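Side-chain contacts in N-acylethanolamine-hydrolyzing acid amidase subunit beta (Caenorhabditis elegans, PDB 6DY3), which forms, with its alpha subunit, an amidase that probably hydrolyses bioactive fatty acid amides such as N-palmitoylethanolamine to ethanolamine and free fatty acids: residues Tyr64-Asn69 with Phe94-Val99; Asp111-Thr116 with Ile124-Ile129; Leu47-Tyr52 with Thr209-Val214; Ser3-Ala6 with Gln12-His15. All blocks are in the same frame, centred on the assembly; numbering follows the deposited sequence.

Interaction 1: Tyr64-Asn69 with Phe94-Val99; sequences YSVSLN and FFIRDV
V66 and I96 mark the closest pass of the two backbones, CA to CA 8.3 Å, where strand 64-69 and helix 94-99 run almost exactly antiparallel (175°) with their segment axes 10.3 Å apart. Between V66, L68 and I96 that gap is bridged by side chains. I96 does most of the work because it reaches two residues of the strand with two different branches. Its CG2 methyl meets CG1 of V66 at 4.0 Å, while CD1, at the end of the longer branch, meets CD1 of L68, again at 4.0 Å. With CG1 of I96 set beside the backbone N (chi1 -54°) and CG2 anti to that N, the branches spread along the strand toward alternate residues. At the other end the Y64 hydroxyl OH comes within 3.0 Å of V99 O, which sits at the edge of the ring and near its plane. The angle there is too poor for a hydrogen bond, and OH bonds instead to Q103 O. V66, I96 and V99 all also touch F113 of helix 106-113, L100 lies against Y64 and V66, and L68 packs on Y99 of the alpha subunit; helix 92-102 thus lies on one face of the sheet containing strands 64-70 and 122-127.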
loop_
_atom_site.group_PDB
_atom_site.type_symbol
_atom_site.label_atom_id
_atom_site.label_comp_id
_atom_site.label_asym_id
_atom_site.label_seq_id
_atom_site.Cartn_x
_atom_site.Cartn_y
_atom_site.Cartn_z
ATOM N N TYR B 64 4.582 14.567 -0.512
ATOM C CA TYR B 64 3.493 13.808 -1.109
ATOM C C TYR B 64 3.269 12.525 -0.322
ATOM O O TYR B 64 4.127 12.081 0.447
ATOM C CB TYR B 64 3.781 13.468 -2.573
ATOM C CG TYR B 64 4.983 12.573 -2.761
ATOM C CD1 TYR B 64 4.833 11.197 -2.881
ATOM C CD2 TYR B 64 6.265 13.096 -2.818
ATOM C CE1 TYR B 64 5.922 10.372 -3.056
ATOM C CE2 TYR B 64 7.361 12.275 -2.994
ATOM C CZ TYR B 64 7.183 10.915 -3.112
ATOM O OH TYR B 64 8.274 10.097 -3.286
ATOM N N SER B 65 2.105 11.922 -0.552
ATOM C CA SER B 65 1.773 10.619 -0.006
ATOM C C SER B 65 1.250 9.733 -1.130
ATOM O O SER B 65 0.768 10.216 -2.158
ATOM C CB SER B 65 0.739 10.727 1.134
ATOM O OG SER B 65 -0.445 11.358 0.694
ATOM N N VAL B 66 1.365 8.421 -0.931
ATOM C CA VAL B 66 1.017 7.454 -1.964
ATOM C C VAL B 66 0.370 6.238 -1.318
ATOM O O VAL B 66 0.700 5.858 -0.191
ATOM C CB VAL B 66 2.247 7.042 -2.799
ATOM C CG1 VAL B 66 3.310 6.444 -1.913
ATOM C CG2 VAL B 66 1.842 6.064 -3.883
ATOM N N SER B 67 -0.587 5.649 -2.038
ATOM C CA SER B 67 -1.172 4.363 -1.678
ATOM C C SER B 67 -1.466 3.577 -2.951
ATOM O O SER B 67 -1.841 4.149 -3.980
ATOM C CB SER B 67 -2.462 4.527 -0.854
ATOM O OG SER B 67 -3.525 5.034 -1.644
ATOM N N LEU B 68 -1.311 2.259 -2.874
ATOM C CA LEU B 68 -1.513 1.386 -4.022
ATOM C C LEU B 68 -2.696 0.460 -3.772
ATOM O O LEU B 68 -2.777 -0.182 -2.720
ATOM C CB LEU B 68 -0.261 0.560 -4.318
ATOM C CG LEU B 68 -0.366 -0.337 -5.548
ATOM C CD1 LEU B 68 0.884 -0.228 -6.403
ATOM C CD2 LEU B 68 -0.612 -1.778 -5.127
ATOM N N ASN B 69 -3.611 0.409 -4.736
ATOM C CA ASN B 69 -4.716 -0.537 -4.739
ATOM C C ASN B 69 -4.465 -1.589 -5.810
ATOM O O ASN B 69 -4.139 -1.255 -6.953
ATOM C CB ASN B 69 -6.050 0.163 -5.006
ATOM C CG ASN B 69 -6.427 1.149 -3.920
ATOM O OD1 ASN B 69 -5.620 1.467 -3.040
ATOM N ND2 ASN B 69 -7.662 1.647 -3.978
ATOM N N PHE B 94 8.490 -2.724 -3.539
ATOM C CA PHE B 94 9.822 -2.136 -3.493
ATOM C C PHE B 94 9.984 -1.025 -4.516
ATOM O O PHE B 94 10.782 -0.103 -4.308
ATOM C CB PHE B 94 10.867 -3.230 -3.689
ATOM C CG PHE B 94 10.786 -4.298 -2.649
ATOM C CD1 PHE B 94 10.066 -5.449 -2.885
ATOM C CD2 PHE B 94 11.381 -4.121 -1.405
ATOM C CE1 PHE B 94 9.963 -6.426 -1.918
ATOM C CE2 PHE B 94 11.281 -5.100 -0.430
ATOM C CZ PHE B 94 10.569 -6.253 -0.691
ATOM N N PHE B 95 9.225 -1.075 -5.607
ATOM C CA PHE B 95 9.205 0.056 -6.524
ATOM C C PHE B 95 8.635 1.287 -5.834
ATOM O O PHE B 95 9.186 2.386 -5.957
ATOM C CB PHE B 95 8.391 -0.298 -7.770
ATOM C CG PHE B 95 8.409 0.765 -8.833
ATOM C CD1 PHE B 95 9.316 0.694 -9.869
ATOM C CD2 PHE B 95 7.527 1.825 -8.799
ATOM C CE1 PHE B 95 9.345 1.660 -10.849
ATOM C CE2 PHE B 95 7.553 2.792 -9.774
ATOM C CZ PHE B 95 8.463 2.712 -10.801
ATOM N N ILE B 96 7.537 1.112 -5.089
ATOM C CA ILE B 96 6.935 2.224 -4.352
ATOM C C ILE B 96 7.930 2.794 -3.348
ATOM O O ILE B 96 8.110 4.013 -3.248
ATOM C CB ILE B 96 5.638 1.774 -3.651
ATOM C CG1 ILE B 96 4.658 1.125 -4.646
ATOM C CG2 ILE B 96 4.981 2.952 -2.926
ATOM C CD1 ILE B 96 4.131 2.064 -5.712
ATOM N N ARG B 97 8.573 1.920 -2.571
ATOM C CA ARG B 97 9.527 2.391 -1.574
ATOM C C ARG B 97 10.680 3.130 -2.234
ATOM O O ARG B 97 11.162 4.139 -1.711
ATOM C CB ARG B 97 10.043 1.217 -0.745
ATOM C CG ARG B 97 11.081 1.602 0.291
ATOM C CD ARG B 97 11.541 0.391 1.074
ATOM N NE ARG B 97 12.749 0.663 1.850
ATOM C CZ ARG B 97 13.406 -0.255 2.554
ATOM N NH1 ARG B 97 12.974 -1.512 2.580
ATOM N NH2 ARG B 97 14.501 0.083 3.231
ATOM N N ASP B 98 11.135 2.640 -3.387
ATOM C CA ASP B 98 12.225 3.301 -4.095
ATOM C C ASP B 98 11.819 4.696 -4.546
ATOM O O ASP B 98 12.640 5.619 -4.554
ATOM C CB ASP B 98 12.656 2.451 -5.289
ATOM C CG ASP B 98 13.810 3.061 -6.055
ATOM O OD1 ASP B 98 14.967 2.928 -5.598
ATOM O OD2 ASP B 98 13.560 3.668 -7.118
ATOM N N VAL B 99 10.558 4.869 -4.942
ATOM C CA VAL B 99 10.087 6.197 -5.322
ATOM C C VAL B 99 10.063 7.118 -4.109
ATOM O O VAL B 99 10.471 8.284 -4.190
ATOM C CB VAL B 99 8.702 6.101 -5.992
ATOM C CG1 VAL B 99 8.109 7.494 -6.230
ATOM C CG2 VAL B 99 8.800 5.341 -7.301
#

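Interaction 2: Asp111-Thr116 with Ile124-Ile129; sequences DAFSRT and IIVAGI
F113 lays one face of its ring on I124, the central event where helix 106-113 packs on strand 122-127, in the helix-over-sheet layering of the Ntn-hydrolase sandwich. The two side chains cross at about a right angle. The I124 CG2 methyl makes a CH-pi contact with the F113 ring, 3.9 Å from the centroid and 20° off the ring normal. It is displaced toward the rim, so that F113 CD2 is its nearest ring atom at 3.7 Å. V126, two residues further along the strand on the same face, offers CG2 to the same F113 atom, CD2, at 3.9 Å, coming in obliquely. CG1 of V126 lies anti to the backbone N (chi1 -169°), which leaves CG2, anti to the carbonyl carbon, as the methyl turned to the ring. I125, between them, points away and packs against S3 and V5 of the other sheet. F113 is buried and also touches F95 of helix 92-102 and I137 of strand 134-139, so several elements share its ring. Cut back to an alanine, F113 would probably leave the I124 and V126 methyls without the ring they rest on and open a gap between helix and sheet. The backbone here is tied too: F113 O and R115 O both accept from R139 NH1. The extended end of I124 completes the grip, with CD1 of I124 3.9 Å from CD1 of F113 and near its CB as well.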
loop_
_atom_site.group_PDB
_atom_site.type_symbol
_atom_site.label_atom_id
_atom_site.label_comp_id
_atom_site.label_asym_id
_atom_site.label_seq_id
_atom_site.Cartn_x
_atom_site.Cartn_y
_atom_site.Cartn_z
ATOM N N ASP B 111 5.488 11.226 -12.103
ATOM C CA ASP B 111 6.110 10.804 -13.353
ATOM C C ASP B 111 6.754 9.430 -13.217
ATOM O O ASP B 111 6.661 8.602 -14.131
ATOM C CB ASP B 111 7.136 11.844 -13.802
ATOM C CG ASP B 111 6.486 13.124 -14.297
ATOM O OD1 ASP B 111 5.352 13.045 -14.820
ATOM O OD2 ASP B 111 7.099 14.205 -14.163
ATOM N N ALA B 112 7.382 9.156 -12.070
ATOM C CA ALA B 112 7.997 7.852 -11.853
ATOM C C ALA B 112 6.958 6.741 -11.918
ATOM O O ALA B 112 7.208 5.681 -12.502
ATOM C CB ALA B 112 8.723 7.834 -10.509
ATOM N N PHE B 113 5.785 6.970 -11.326
ATOM C CA PHE B 113 4.702 5.996 -11.347
ATOM C C PHE B 113 4.037 5.886 -12.715
ATOM O O PHE B 113 3.291 4.929 -12.942
ATOM C CB PHE B 113 3.639 6.358 -10.298
ATOM C CG PHE B 113 4.107 6.229 -8.864
ATOM C CD1 PHE B 113 4.842 5.132 -8.447
ATOM C CD2 PHE B 113 3.807 7.212 -7.934
ATOM C CE1 PHE B 113 5.265 5.016 -7.138
ATOM C CE2 PHE B 113 4.232 7.099 -6.622
ATOM C CZ PHE B 113 4.960 5.997 -6.228
ATOM N N SER B 114 4.272 6.839 -13.618
ATOM C CA SER B 114 3.633 6.862 -14.929
ATOM C C SER B 114 4.516 6.332 -16.052
ATOM O O SER B 114 4.078 6.323 -17.206
ATOM C CB SER B 114 3.198 8.288 -15.272
ATOM O OG SER B 114 2.372 8.816 -14.255
ATOM N N ARG B 115 5.742 5.907 -15.760
ATOM C CA ARG B 115 6.639 5.468 -16.820
ATOM C C ARG B 115 6.067 4.253 -17.541
ATOM O O ARG B 115 5.482 3.360 -16.924
ATOM C CB ARG B 115 8.018 5.138 -16.250
ATOM C CG ARG B 115 8.862 6.354 -15.923
ATOM C CD ARG B 115 10.322 5.960 -15.716
ATOM N NE ARG B 115 10.499 5.097 -14.543
ATOM C CZ ARG B 115 11.000 5.493 -13.371
ATOM N NH1 ARG B 115 11.402 6.750 -13.182
ATOM N NH2 ARG B 115 11.109 4.620 -12.376
ATOM N N THR B 116 6.244 4.226 -18.860
ATOM C CA THR B 116 5.781 3.109 -19.679
ATOM C C THR B 116 6.758 1.956 -19.508
ATOM O O THR B 116 7.822 1.929 -20.129
ATOM C CB THR B 116 5.669 3.509 -21.146
ATOM O OG1 THR B 116 4.726 4.577 -21.286
ATOM C CG2 THR B 116 5.206 2.323 -21.984
ATOM N N ILE B 124 -2.509 3.588 -8.444
ATOM C CA ILE B 124 -1.592 4.331 -7.591
ATOM C C ILE B 124 -2.211 5.700 -7.351
ATOM O O ILE B 124 -2.423 6.471 -8.296
ATOM C CB ILE B 124 -0.195 4.447 -8.222
ATOM C CG1 ILE B 124 0.384 3.050 -8.464
ATOM C CG2 ILE B 124 0.722 5.261 -7.322
ATOM C CD1 ILE B 124 1.694 3.034 -9.213
ATOM N N ILE B 125 -2.509 5.996 -6.091
ATOM C CA ILE B 125 -3.144 7.248 -5.694
ATOM C C ILE B 125 -2.086 8.102 -5.015
ATOM O O ILE B 125 -1.474 7.676 -4.029
ATOM C CB ILE B 125 -4.344 7.005 -4.765
ATOM C CG1 ILE B 125 -5.461 6.258 -5.505
ATOM C CG2 ILE B 125 -4.868 8.316 -4.202
ATOM C CD1 ILE B 125 -5.317 4.747 -5.509
ATOM N N VAL B 126 -1.883 9.309 -5.532
ATOM C CA VAL B 126 -0.840 10.205 -5.053
ATOM C C VAL B 126 -1.484 11.524 -4.648
ATOM O O VAL B 126 -2.346 12.052 -5.360
ATOM C CB VAL B 126 0.247 10.434 -6.126
ATOM C CG1 VAL B 126 1.460 11.135 -5.520
ATOM C CG2 VAL B 126 0.651 9.119 -6.778
ATOM N N ALA B 127 -1.057 12.055 -3.504
ATOM C CA ALA B 127 -1.556 13.317 -2.980
ATOM C C ALA B 127 -0.392 14.271 -2.752
ATOM O O ALA B 127 0.670 13.865 -2.269
ATOM C CB ALA B 127 -2.323 13.101 -1.673
ATOM N N GLY B 128 -0.595 15.540 -3.096
ATOM C CA GLY B 128 0.459 16.530 -2.996
ATOM C C GLY B 128 0.149 17.668 -2.046
ATOM O O GLY B 128 -0.539 17.484 -1.036
ATOM N N ILE B 129 0.658 18.859 -2.366
ATOM C CA ILE B 129 0.542 20.012 -1.479
ATOM C C ILE B 129 0.015 21.221 -2.244
ATOM O O ILE B 129 -0.685 22.068 -1.675
ATOM C CB ILE B 129 1.896 20.320 -0.819
ATOM C CG1 ILE B 129 2.939 20.653 -1.889
ATOM C CG2 ILE B 129 2.334 19.137 0.045
ATOM C CD1 ILE B 129 4.352 20.868 -1.352
#

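Interaction 3: Leu47-Tyr52 with Thr209-Val214; sequences LTFALY and TVFSTV
L47, on strand 41-49 of one sheet, reaches across to F211 and T213 on strand 209-215 of the other, the two sheets that face each other in the Ntn-hydrolase sandwich. The short segments 47-49 and 209-214 run roughly antiparallel, 158° between their N-to-C directions, with axes 10.5 Å apart, so the layers meet through side chains and no hydrogen bond crosses between them. Toward segment 209-214 L47 uses CD1: it lies obliquely to the F211 ring, 3.5 Å from CE1, and also sits 3.8 Å from CB of T213. The hydroxyl of T213 is engaged elsewhere, with T230 OG1. T48 turns its side chain from the interface and packs on I32. F49 does not aim its CB at the opposite strand, but the end of its ring swings back: CZ of F49 stands at the edge of the F211 ring, in its plane, 4.0 Å from CE2. F211 therefore meets both L47 and F49, with its CG between the backbone N and the carbonyl carbon (chi1 64°), which lifts the ring toward segment 47-52. With a serine in place of F211, L47 CD1 and F49 CZ would probably lose their shared partner, and a gap would open between the sheets. The F211 side chain lies about 8 Å from that of C1, the probable nucleophile. After F49 the chain bends away toward the alpha subunit, where L51 O accepts from N96 ND2 of that subunit. L51 takes a positive phi of 94° as the third residue of a type II turn, closed by Y52 N bonding to F49 O at 2.8 Å.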
loop_
_atom_site.group_PDB
_atom_site.type_symbol
_atom_site.label_atom_id
_atom_site.label_comp_id
_atom_site.label_asym_id
_atom_site.label_seq_id
_atom_site.Cartn_x
_atom_site.Cartn_y
_atom_site.Cartn_z
ATOM N N LEU B 47 3.235 2.483 6.132
ATOM C CA LEU B 47 2.620 1.368 6.830
ATOM C C LEU B 47 3.062 0.080 6.149
ATOM O O LEU B 47 3.239 0.036 4.928
ATOM C CB LEU B 47 1.098 1.490 6.819
ATOM C CG LEU B 47 0.498 2.588 7.705
ATOM C CD1 LEU B 47 -0.962 2.840 7.343
ATOM C CD2 LEU B 47 0.616 2.219 9.172
ATOM N N THR B 48 3.318 -0.945 6.946
ATOM C CA THR B 48 3.672 -2.238 6.388
ATOM C C THR B 48 3.381 -3.290 7.449
ATOM O O THR B 48 2.732 -3.010 8.464
ATOM C CB THR B 48 5.131 -2.262 5.913
ATOM O OG1 THR B 48 5.390 -3.497 5.232
ATOM C CG2 THR B 48 6.103 -2.108 7.087
ATOM N N PHE B 49 3.884 -4.497 7.229
ATOM C CA PHE B 49 3.615 -5.610 8.120
ATOM C C PHE B 49 4.905 -6.378 8.351
ATOM O O PHE B 49 5.785 -6.410 7.490
ATOM C CB PHE B 49 2.529 -6.513 7.532
ATOM C CG PHE B 49 1.432 -5.751 6.840
ATOM C CD1 PHE B 49 1.559 -5.380 5.509
ATOM C CD2 PHE B 49 0.282 -5.389 7.522
ATOM C CE1 PHE B 49 0.562 -4.674 4.869
ATOM C CE2 PHE B 49 -0.726 -4.681 6.883
ATOM C CZ PHE B 49 -0.582 -4.324 5.555
ATOM N N ALA B 50 5.018 -6.983 9.529
ATOM C CA ALA B 50 6.196 -7.781 9.837
ATOM C C ALA B 50 6.416 -8.817 8.744
ATOM O O ALA B 50 5.486 -9.526 8.356
ATOM C CB ALA B 50 6.025 -8.462 11.195
ATOM N N LEU B 51 7.662 -8.894 8.261
ATOM C CA LEU B 51 8.094 -9.752 7.154
ATOM C C LEU B 51 8.073 -9.025 5.814
ATOM O O LEU B 51 8.729 -9.463 4.863
ATOM C CB LEU B 51 7.257 -11.032 7.031
ATOM C CG LEU B 51 7.345 -12.030 8.186
ATOM C CD1 LEU B 51 6.396 -13.196 7.942
ATOM C CD2 LEU B 51 8.771 -12.534 8.379
ATOM N N TYR B 52 7.345 -7.917 5.725
ATOM C CA TYR B 52 7.251 -7.132 4.499
ATOM C C TYR B 52 8.046 -5.843 4.664
ATOM O O TYR B 52 7.712 -5.013 5.515
ATOM C CB TYR B 52 5.794 -6.816 4.168
ATOM C CG TYR B 52 4.951 -8.040 3.881
ATOM C CD1 TYR B 52 4.332 -8.733 4.909
ATOM C CD2 TYR B 52 4.777 -8.502 2.587
ATOM C CE1 TYR B 52 3.570 -9.848 4.657
ATOM C CE2 TYR B 52 4.015 -9.614 2.328
ATOM C CZ TYR B 52 3.414 -10.286 3.364
ATOM O OH TYR B 52 2.649 -11.404 3.111
ATOM N N THR B 209 -11.704 -5.058 6.538
ATOM C CA THR B 209 -10.846 -3.893 6.700
ATOM C C THR B 209 -9.837 -4.141 7.818
ATOM O O THR B 209 -10.220 -4.404 8.962
ATOM C CB THR B 209 -11.684 -2.652 6.989
ATOM O OG1 THR B 209 -12.707 -2.517 5.996
ATOM C CG2 THR B 209 -10.810 -1.409 6.974
ATOM N N VAL B 210 -8.548 -4.076 7.474
ATOM C CA VAL B 210 -7.490 -4.253 8.466
ATOM C C VAL B 210 -7.230 -2.951 9.209
ATOM O O VAL B 210 -7.277 -2.898 10.444
ATOM C CB VAL B 210 -6.206 -4.782 7.798
ATOM C CG1 VAL B 210 -5.038 -4.795 8.792
ATOM C CG2 VAL B 210 -6.441 -6.169 7.250
ATOM N N PHE B 211 -6.932 -1.885 8.469
ATOM C CA PHE B 211 -6.690 -0.589 9.080
ATOM C C PHE B 211 -7.290 0.516 8.229
ATOM O O PHE B 211 -7.563 0.347 7.039
ATOM C CB PHE B 211 -5.193 -0.315 9.298
ATOM C CG PHE B 211 -4.382 -0.219 8.028
ATOM C CD1 PHE B 211 -4.435 0.913 7.232
ATOM C CD2 PHE B 211 -3.514 -1.235 7.676
ATOM C CE1 PHE B 211 -3.680 1.002 6.087
ATOM C CE2 PHE B 211 -2.748 -1.143 6.532
ATOM C CZ PHE B 211 -2.828 -0.025 5.740
ATOM N N SER B 212 -7.476 1.662 8.873
ATOM C CA SER B 212 -7.844 2.912 8.225
ATOM C C SER B 212 -6.782 3.941 8.584
ATOM O O SER B 212 -6.331 3.991 9.731
ATOM C CB SER B 212 -9.222 3.406 8.683
ATOM O OG SER B 212 -10.262 2.519 8.325
ATOM N N THR B 213 -6.382 4.760 7.609
ATOM C CA THR B 213 -5.333 5.743 7.826
ATOM C C THR B 213 -5.664 7.026 7.080
ATOM O O THR B 213 -6.404 7.029 6.092
ATOM C CB THR B 213 -3.957 5.212 7.386
ATOM O OG1 THR B 213 -2.925 6.103 7.828
ATOM C CG2 THR B 213 -3.884 5.073 5.883
ATOM N N VAL B 214 -5.114 8.126 7.583
ATOM C CA VAL B 214 -5.237 9.431 6.952
ATOM C C VAL B 214 -3.846 10.037 6.862
ATOM O O VAL B 214 -3.053 9.943 7.807
ATOM C CB VAL B 214 -6.189 10.367 7.729
ATOM C CG1 VAL B 214 -6.290 11.720 7.035
ATOM C CG2 VAL B 214 -7.573 9.734 7.882
#

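Interaction 4: Ser3-Ala6 with Gln12-His15; sequences SIVA and QIIH
V5 lies squarely over the H15 ring, and around this pair the two strands are most closely fitted. CG2 of V5 makes a CH-pi contact 4.0 Å from the ring centroid of H15, only 12° off the normal, while its other methyl, CG1, meets CG2 of I13 at 4.1 Å. CG of H15, anti to the backbone N (chi1 -171°), carries the ring back under V5. The imidazole is fixed in rotation from outside: ND1 of H15 bonds to S65 OG and NE2 to S67 OG, so both ring nitrogens are satisfied in this buried place. V5 and H15 form a non-hydrogen-bonded pair. Next to it, A6 and I14 form the hydrogen-bonded one, A6 N to I14 O at 3.0 Å and I14 N to A6 O at 2.8 Å. I14 O takes a second, weaker contact from CA of V5 at 3.3 Å. A6 and I14 put their side chains on the other face, where I14 packs on M195 of helix 192-199. The fit slackens toward Q12, which is partly exposed, keeps its side chain well clear of segment 3-6 and ties its backbone N to N8 OD1. This antiparallel beta hairpin, strands 2-7 and 13-20, starts directly after C1, the placement expected of an N-terminal nucleophile hydrolase.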
loop_
_atom_site.group_PDB
_atom_site.type_symbol
_atom_site.label_atom_id
_atom_site.label_comp_id
_atom_site.label_asym_id
_atom_site.label_seq_id
_atom_site.Cartn_x
_atom_site.Cartn_y
_atom_site.Cartn_z
ATOM N N SER B 3 -8.988 3.966 -1.552
ATOM C CA SER B 3 -8.091 5.108 -1.468
ATOM C C SER B 3 -8.845 6.349 -1.907
ATOM O O SER B 3 -9.474 6.352 -2.971
ATOM C CB SER B 3 -6.850 4.906 -2.337
ATOM O OG SER B 3 -6.013 3.904 -1.788
ATOM N N ILE B 4 -8.753 7.405 -1.107
ATOM C CA ILE B 4 -9.454 8.654 -1.362
ATOM C C ILE B 4 -8.451 9.792 -1.274
ATOM O O ILE B 4 -7.574 9.791 -0.405
ATOM C CB ILE B 4 -10.611 8.883 -0.366
ATOM C CG1 ILE B 4 -11.547 7.672 -0.345
ATOM C CG2 ILE B 4 -11.379 10.161 -0.725
ATOM C CD1 ILE B 4 -12.625 7.750 0.733
ATOM N N VAL B 5 -8.573 10.748 -2.193
ATOM C CA VAL B 5 -7.827 11.998 -2.153
ATOM C C VAL B 5 -8.813 13.136 -2.367
ATOM O O VAL B 5 -9.629 13.084 -3.294
ATOM C CB VAL B 5 -6.711 12.031 -3.212
ATOM C CG1 VAL B 5 -6.223 13.468 -3.452
ATOM C CG2 VAL B 5 -5.562 11.160 -2.758
ATOM N N ALA B 6 -8.731 14.165 -1.521
ATOM C CA ALA B 6 -9.645 15.299 -1.583
ATOM C C ALA B 6 -8.903 16.591 -1.272
ATOM O O ALA B 6 -8.031 16.623 -0.399
ATOM C CB ALA B 6 -10.819 15.128 -0.603
ATOM N N GLN B 12 -6.113 22.518 1.202
ATOM C CA GLN B 12 -5.480 21.395 1.873
ATOM C C GLN B 12 -5.875 20.091 1.195
ATOM O O GLN B 12 -7.034 19.897 0.817
ATOM C CB GLN B 12 -5.879 21.371 3.348
ATOM C CG GLN B 12 -5.080 20.391 4.183
ATOM C CD GLN B 12 -5.484 20.397 5.639
ATOM O OE1 GLN B 12 -6.644 20.153 5.971
ATOM N NE2 GLN B 12 -4.526 20.663 6.521
ATOM N N ILE B 13 -4.899 19.201 1.033
ATOM C CA ILE B 13 -5.084 17.929 0.341
ATOM C C ILE B 13 -4.995 16.810 1.371
ATOM O O ILE B 13 -3.991 16.690 2.084
ATOM C CB ILE B 13 -4.049 17.748 -0.780
ATOM C CG1 ILE B 13 -4.188 18.895 -1.786
ATOM C CG2 ILE B 13 -4.233 16.395 -1.463
ATOM C CD1 ILE B 13 -3.260 18.815 -2.967
ATOM N N ILE B 14 -6.043 15.988 1.441
ATOM C CA ILE B 14 -6.152 14.910 2.417
ATOM C C ILE B 14 -6.172 13.577 1.684
ATOM O O ILE B 14 -6.868 13.420 0.675
ATOM C CB ILE B 14 -7.411 15.065 3.299
ATOM C CG1 ILE B 14 -7.368 16.391 4.063
ATOM C CG2 ILE B 14 -7.534 13.902 4.274
ATOM C CD1 ILE B 14 -8.045 17.538 3.349
ATOM N N HIS B 15 -5.421 12.611 2.212
ATOM C CA HIS B 15 -5.298 11.285 1.616
ATOM C C HIS B 15 -5.803 10.264 2.627
ATOM O O HIS B 15 -5.185 10.070 3.681
ATOM C CB HIS B 15 -3.851 10.996 1.225
ATOM C CG HIS B 15 -3.679 9.744 0.421
ATOM N ND1 HIS B 15 -2.576 9.515 -0.371
ATOM C CD2 HIS B 15 -4.475 8.658 0.277
ATOM C CE1 HIS B 15 -2.695 8.341 -0.963
ATOM N NE2 HIS B 15 -3.839 7.801 -0.587
#

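All four contacts are buried, yet they join different layers. Interactions 1 and 2 set successive helices on the same face of one sheet, through strands 64-70 and 122-127, which are neighbours in it; I96 CD1 touches F113 CE1 at 3.5 Å and merges the two into one apolar core. Interaction 3 spans the two sheets by aromatic and leucine packing; it and interaction 1 border the alpha subunit, while 2 and 4 touch no other chain. Interaction 4 lies within the other sheet and alone of the four is zipped by backbone hydrogen bonds across its segments. It also meets interaction 1 through polar groups, S3 OG bonding to S67 OG, and interaction 2 through methyls, V5 against I125.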